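Local coordinates for cytolethal distending toxin protein C (Haemophilus ducreyi, PDB 1SR4) that forms one subunit of a three-chain bacterial genotoxin, assembled with CdtA and CdtB, and probably binds carbohydrate through its ricin-like lectin fold, at residues R19-S24 / S43-L48; V31-Y36 / F68-A73. All blocks are in the same frame, centred on the assembly; numbering follows the deposited sequence.

Interaction 1: R19-S24 / S43-L48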
loop_
_atom_site.group_PDB
_atom_site.type_symbol
_atom_site.label_atom_id
_atom_site.label_comp_id
_atom_site.label_asym_id
_atom_site.label_seq_id
_atom_site.Cartn_x
_atom_site.Cartn_y
_atom_site.Cartn_z
ATOM N N ARG C 19 -9.950 8.679 4.281
ATOM C CA ARG C 19 -10.979 9.145 3.365
ATOM C C ARG C 19 -10.874 8.331 2.068
ATOM O O ARG C 19 -9.775 8.095 1.583
ATOM C CB ARG C 19 -10.751 10.622 3.049
ATOM C CG ARG C 19 -11.886 11.284 2.299
ATOM C CD ARG C 19 -13.040 11.564 3.247
ATOM N NE ARG C 19 -12.660 12.539 4.268
ATOM C CZ ARG C 19 -12.665 13.855 4.081
ATOM N NH1 ARG C 19 -13.032 14.369 2.907
ATOM N NH2 ARG C 19 -12.313 14.663 5.076
ATOM N N ILE C 20 -12.006 7.907 1.508
ATOM C CA ILE C 20 -11.991 7.133 0.268
ATOM C C ILE C 20 -13.208 7.457 -0.592
ATOM O O ILE C 20 -14.132 8.168 -0.158
ATOM C CB ILE C 20 -12.119 5.609 0.542
ATOM C CG1 ILE C 20 -13.524 5.337 1.105
ATOM C CG2 ILE C 20 -11.044 5.130 1.535
ATOM C CD1 ILE C 20 -13.929 3.865 1.186
ATOM N N SER C 21 -13.188 6.947 -1.820
ATOM C CA SER C 21 -14.351 7.005 -2.682
ATOM C C SER C 21 -14.490 5.505 -2.977
ATOM O O SER C 21 -13.488 4.804 -3.118
ATOM C CB SER C 21 -14.129 7.802 -3.968
ATOM O OG SER C 21 -14.514 9.163 -3.786
ATOM N N LEU C 22 -15.722 5.018 -3.012
ATOM C CA LEU C 22 -15.999 3.611 -3.262
ATOM C C LEU C 22 -16.570 3.510 -4.665
ATOM O O LEU C 22 -17.633 4.060 -4.932
ATOM C CB LEU C 22 -17.018 3.116 -2.232
ATOM C CG LEU C 22 -17.424 1.641 -2.209
ATOM C CD1 LEU C 22 -16.203 0.745 -2.016
ATOM C CD2 LEU C 22 -18.414 1.435 -1.056
ATOM N N ARG C 23 -15.869 2.804 -5.551
ATOM C CA ARG C 23 -16.299 2.676 -6.934
ATOM C C ARG C 23 -16.490 1.238 -7.413
ATOM O O ARG C 23 -15.700 0.357 -7.102
ATOM C CB ARG C 23 -15.277 3.332 -7.883
ATOM C CG ARG C 23 -15.074 4.833 -7.731
ATOM C CD ARG C 23 -13.984 5.302 -8.679
ATOM N NE ARG C 23 -13.661 6.718 -8.540
ATOM C CZ ARG C 23 -14.091 7.679 -9.359
ATOM N NH1 ARG C 23 -14.873 7.382 -10.394
ATOM N NH2 ARG C 23 -13.731 8.944 -9.145
ATOM N N SER C 24 -17.535 1.017 -8.192
ATOM C CA SER C 24 -17.766 -0.299 -8.781
ATOM C C SER C 24 -16.698 -0.416 -9.862
ATOM O O SER C 24 -16.488 0.535 -10.616
ATOM C CB SER C 24 -19.136 -0.345 -9.460
ATOM O OG SER C 24 -19.179 -1.398 -10.413
ATOM N N SER C 43 -19.989 14.563 -1.824
ATOM C CA SER C 43 -21.045 13.580 -1.971
ATOM C C SER C 43 -20.467 12.238 -2.426
ATOM O O SER C 43 -21.172 11.227 -2.422
ATOM C CB SER C 43 -22.093 14.054 -2.981
ATOM O OG SER C 43 -21.539 14.174 -4.275
ATOM N N THR C 44 -19.192 12.231 -2.824
ATOM C CA THR C 44 -18.545 10.994 -3.274
ATOM C C THR C 44 -17.542 10.462 -2.252
ATOM O O THR C 44 -16.900 9.425 -2.486
ATOM C CB THR C 44 -17.781 11.180 -4.605
ATOM O OG1 THR C 44 -16.701 12.101 -4.404
ATOM C CG2 THR C 44 -18.706 11.712 -5.704
ATOM N N HIS C 45 -17.417 11.166 -1.124
ATOM C CA HIS C 45 -16.480 10.784 -0.060
ATOM C C HIS C 45 -17.117 10.007 1.086
ATOM O O HIS C 45 -18.271 10.250 1.454
ATOM C CB HIS C 45 -15.821 12.022 0.574
ATOM C CG HIS C 45 -14.885 12.760 -0.331
ATOM N ND1 HIS C 45 -13.842 13.520 0.151
ATOM C CD2 HIS C 45 -14.850 12.883 -1.679
ATOM C CE1 HIS C 45 -13.204 14.084 -0.861
ATOM N NE2 HIS C 45 -13.796 13.715 -1.982
ATOM N N TRP C 46 -16.328 9.095 1.650
ATOM C CA TRP C 46 -16.714 8.283 2.797
ATOM C C TRP C 46 -15.490 8.127 3.673
ATOM O O TRP C 46 -14.351 8.153 3.179
ATOM C CB TRP C 46 -17.147 6.875 2.387
ATOM C CG TRP C 46 -18.286 6.844 1.431
ATOM C CD1 TRP C 46 -18.216 6.777 0.072
ATOM C CD2 TRP C 46 -19.676 6.868 1.765
ATOM N NE1 TRP C 46 -19.487 6.751 -0.462
ATOM C CE2 TRP C 46 -20.398 6.803 0.560
ATOM C CE3 TRP C 46 -20.379 6.929 2.973
ATOM C CZ2 TRP C 46 -21.798 6.804 0.521
ATOM C CZ3 TRP C 46 -21.757 6.923 2.939
ATOM C CH2 TRP C 46 -22.456 6.859 1.720
ATOM N N GLU C 47 -15.731 7.973 4.969
ATOM C CA GLU C 47 -14.668 7.722 5.925
ATOM C C GLU C 47 -14.783 6.229 6.185
ATOM O O GLU C 47 -15.881 5.713 6.435
ATOM C CB GLU C 47 -14.901 8.499 7.221
ATOM C CG GLU C 47 -14.884 10.008 7.000
ATOM C CD GLU C 47 -15.239 10.789 8.247
ATOM O OE1 GLU C 47 -15.899 10.214 9.145
ATOM O OE2 GLU C 47 -14.874 11.982 8.317
ATOM N N LEU C 48 -13.656 5.529 6.117
ATOM C CA LEU C 48 -13.676 4.099 6.324
ATOM C C LEU C 48 -13.404 3.810 7.788
ATOM O O LEU C 48 -12.331 4.109 8.271
ATOM C CB LEU C 48 -12.613 3.429 5.442
ATOM C CG LEU C 48 -12.578 1.894 5.469
ATOM C CD1 LEU C 48 -13.846 1.354 4.795
ATOM C CD2 LEU C 48 -11.328 1.374 4.727
HETATM O O HOH W 1 -12.397 12.537 7.475
HETATM O O HOH W 2 -17.596 6.956 -3.355
#

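Interaction 2: V31-Y36 / F68-A73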
loop_
_atom_site.group_PDB
_atom_site.type_symbol
_atom_site.label_atom_id
_atom_site.label_comp_id
_atom_site.label_asym_id
_atom_site.label_seq_id
_atom_site.Cartn_x
_atom_site.Cartn_y
_atom_site.Cartn_z
ATOM N N VAL C 31 -19.966 5.491 -5.258
ATOM C CA VAL C 31 -21.219 5.372 -4.519
ATOM C C VAL C 31 -21.342 6.731 -3.844
ATOM O O VAL C 31 -20.374 7.221 -3.253
ATOM C CB VAL C 31 -21.142 4.248 -3.461
ATOM C CG1 VAL C 31 -22.428 4.188 -2.655
ATOM C CG2 VAL C 31 -20.898 2.894 -4.165
ATOM N N LYS C 32 -22.507 7.360 -3.958
ATOM C CA LYS C 32 -22.698 8.688 -3.381
ATOM C C LYS C 32 -23.597 8.723 -2.155
ATOM O O LYS C 32 -24.383 7.805 -1.918
ATOM C CB LYS C 32 -23.288 9.631 -4.433
ATOM C CG LYS C 32 -22.332 10.037 -5.558
ATOM C CD LYS C 32 -23.034 11.059 -6.452
ATOM C CE LYS C 32 -22.083 11.755 -7.418
ATOM N NZ LYS C 32 -22.791 12.862 -8.139
ATOM N N ASN C 33 -23.455 9.782 -1.358
ATOM C CA ASN C 33 -24.314 9.946 -0.199
ATOM C C ASN C 33 -25.206 11.142 -0.522
ATOM O O ASN C 33 -24.914 11.922 -1.422
ATOM C CB ASN C 33 -23.510 10.154 1.099
ATOM C CG ASN C 33 -22.703 11.441 1.113
ATOM O OD1 ASN C 33 -23.257 12.535 1.195
ATOM N ND2 ASN C 33 -21.382 11.311 1.048
ATOM N N ASP C 34 -26.295 11.269 0.213
ATOM C CA ASP C 34 -27.270 12.331 0.002
ATOM C C ASP C 34 -27.081 13.513 0.945
ATOM O O ASP C 34 -27.866 14.456 0.933
ATOM C CB ASP C 34 -28.668 11.735 0.193
ATOM C CG ASP C 34 -28.687 10.609 1.237
ATOM O OD1 ASP C 34 -28.073 9.535 0.996
ATOM O OD2 ASP C 34 -29.311 10.801 2.303
ATOM N N HIS C 35 -26.033 13.467 1.756
ATOM C CA HIS C 35 -25.791 14.532 2.712
ATOM C C HIS C 35 -25.266 15.800 2.054
ATOM O O HIS C 35 -25.376 16.894 2.612
ATOM C CB HIS C 35 -24.808 14.069 3.781
ATOM C CG HIS C 35 -24.690 15.015 4.934
ATOM N ND1 HIS C 35 -25.666 15.130 5.905
ATOM C CD2 HIS C 35 -23.724 15.905 5.265
ATOM C CE1 HIS C 35 -25.304 16.050 6.782
ATOM N NE2 HIS C 35 -24.130 16.535 6.417
ATOM N N TYR C 36 -24.684 15.663 0.872
ATOM C CA TYR C 36 -24.169 16.825 0.173
ATOM C C TYR C 36 -24.837 16.913 -1.185
ATOM O O TYR C 36 -25.357 15.924 -1.688
ATOM C CB TYR C 36 -22.652 16.707 0.000
ATOM C CG TYR C 36 -21.872 16.716 1.304
ATOM C CD1 TYR C 36 -21.518 17.915 1.916
ATOM C CD2 TYR C 36 -21.509 15.521 1.932
ATOM C CE1 TYR C 36 -20.820 17.932 3.124
ATOM C CE2 TYR C 36 -20.810 15.523 3.153
ATOM C CZ TYR C 36 -20.472 16.740 3.742
ATOM O OH TYR C 36 -19.827 16.766 4.960
ATOM N N PHE C 68 -19.187 2.652 6.124
ATOM C CA PHE C 68 -18.754 3.734 5.257
ATOM C C PHE C 68 -19.515 4.935 5.819
ATOM O O PHE C 68 -20.735 5.027 5.682
ATOM C CB PHE C 68 -19.148 3.438 3.811
ATOM C CG PHE C 68 -18.556 2.154 3.282
ATOM C CD1 PHE C 68 -17.191 2.047 3.045
ATOM C CD2 PHE C 68 -19.357 1.029 3.092
ATOM C CE1 PHE C 68 -16.627 0.831 2.629
ATOM C CE2 PHE C 68 -18.799 -0.185 2.679
ATOM C CZ PHE C 68 -17.437 -0.281 2.449
ATOM N N LYS C 69 -18.784 5.844 6.457
ATOM C CA LYS C 69 -19.369 7.019 7.096
ATOM C C LYS C 69 -19.266 8.315 6.306
ATOM O O LYS C 69 -18.253 8.602 5.667
ATOM C CB LYS C 69 -18.718 7.209 8.473
ATOM C CG LYS C 69 -19.217 8.406 9.278
ATOM C CD LYS C 69 -18.356 8.597 10.527
ATOM C CE LYS C 69 -18.658 9.925 11.235
ATOM N NZ LYS C 69 -18.502 11.085 10.305
ATOM N N VAL C 70 -20.333 9.097 6.373
ATOM C CA VAL C 70 -20.416 10.383 5.705
ATOM C C VAL C 70 -19.497 11.357 6.429
ATOM O O VAL C 70 -19.401 11.345 7.658
ATOM C CB VAL C 70 -21.866 10.950 5.755
ATOM C CG1 VAL C 70 -21.909 12.366 5.186
ATOM C CG2 VAL C 70 -22.809 10.037 4.962
ATOM N N VAL C 71 -18.820 12.199 5.670
ATOM C CA VAL C 71 -17.940 13.180 6.280
ATOM C C VAL C 71 -18.776 14.209 7.052
ATOM O O VAL C 71 -19.718 14.778 6.506
ATOM C CB VAL C 71 -17.125 13.932 5.207
ATOM C CG1 VAL C 71 -16.315 15.057 5.850
ATOM C CG2 VAL C 71 -16.193 12.948 4.476
ATOM N N GLY C 72 -18.433 14.433 8.315
ATOM C CA GLY C 72 -19.144 15.420 9.118
ATOM C C GLY C 72 -20.530 15.059 9.658
ATOM O O GLY C 72 -21.220 15.928 10.203
ATOM N N ALA C 73 -20.945 13.799 9.535
ATOM C CA ALA C 73 -22.259 13.398 10.041
ATOM C C ALA C 73 -22.263 11.958 10.542
ATOM O O ALA C 73 -21.476 11.118 10.087
ATOM C CB ALA C 73 -23.304 13.560 8.953
HETATM O O HOH W 3 -19.134 12.393 2.725
#

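Interaction 1: R19-S24 / S43-L48
Two neighbouring antiparallel strands of a ricin-type beta-trefoil pair here, strand 19-24 with the start of strand 46-50, and their short axes cross steeply at 113°. Ile20 and Trp46 form a hydrogen-bonded antiparallel pair: Ile20 N donates to Trp46 O at 2.9 Å, almost in line with the carbonyl bond, and Trp46 N returns a bond to Ile20 O at 3.0 Å. Toward Ser21 the ladder gives way to side-chain and water bonds, whereas on the other side Arg19 and Glu47 continue it as a non-hydrogen-bonded pair. Ser21 OG donates to Thr44 O at 2.7 Å from above the carbonyl plane, while water 2 joins Leu22 N to the same oxygen. Ser21 OG also bonds Phe150 N.

Apolar packing lies on the face carrying Ile20 and Trp46. CG1 of Ile20, flanked by both backbone N and carbonyl carbon (chi1 67°), meets Trp46 CB at 4.1 Å, and its CD1 reaches Leu48 CD1. Trp46 NE1 bonds Val31 O, and the side chains of Ile20 and Leu48 also pack against the CdtB chain.

On the opposite face water 1 links Arg19 NH2 to Glu47 OE2; Glu47 OE1 makes a salt bridge with Lys69. His45 NE2 bonds Phe150 O, which leaves ND1 as an acceptor. Bent at chi2 and chi3, Arg19 brings NH1 into the imidazole plane, 3.0 Å from His45 ND1.

Interaction 2: V31-Y36 / F68-A73
Tyr36 OH donates to Val71 O at 2.5 Å, the one direct hydrogen bond between the loop segment 31-36 and segment 68-73. The carbonyl oxygen lies at the edge of the phenol ring, whereas the hydroxyl approaches from above the carbonyl plane. A second polar link runs through water 3, which accepts from Val71 N at 3.0 Å and, weakly, from Asn33 ND2.

Within the loop, Asn33 OD1 accepts from His35 N at 3.0 Å on a lone pair, closing an Asx turn, and Tyr36 N adds a weak bond to the same oxygen. The facing segment leaves strand 64-69 of the beta-trefoil through a type II turn from Val70 to Ala73, with Gly72 at positive phi (76°). Lys69 NZ grips this turn by donating to Val70 O and Ala73 O.

Apolar contacts gather around Val70, whose two methyls divide the work. CG1, anti to the backbone N, meets His35 CB at 3.6 Å and Tyr36 CE2 at 3.9 Å; CG2 touches Asn33 CB. CG of His35 is likewise anti to its backbone N (chi1 -170°), and the imidazole receives Ala73 CB over one face in a CH-pi contact, 4.0 Å from the ring centroid. Against the Tyr36 ring, His35 CD2 sits over one face, 3.6 Å above the plane and toward the rim.

Overall arrangement
The centres of the two interactions lie about 8 Å apart, and strands 46-50 and 64-69, adjacent in the sheet, join them: interaction 1 pairs the former with 19-24, while interaction 2 takes up the chain leaving the latter. Their segments alternate along the sequence, so loop 31-36 lies between the two partners of interaction 1. Probable backbone hydrogen bonds tie it to both, from Val31 N to Leu22 O at 2.8 Å and from Asn33 N to Ser43 O at 2.9 Å. Side chains add further links, Val71 with Arg19 and Val70 with Trp46. Interaction 1 is buried and borders the other toxin subunits, whereas no other chain of the assembly touches interaction 2.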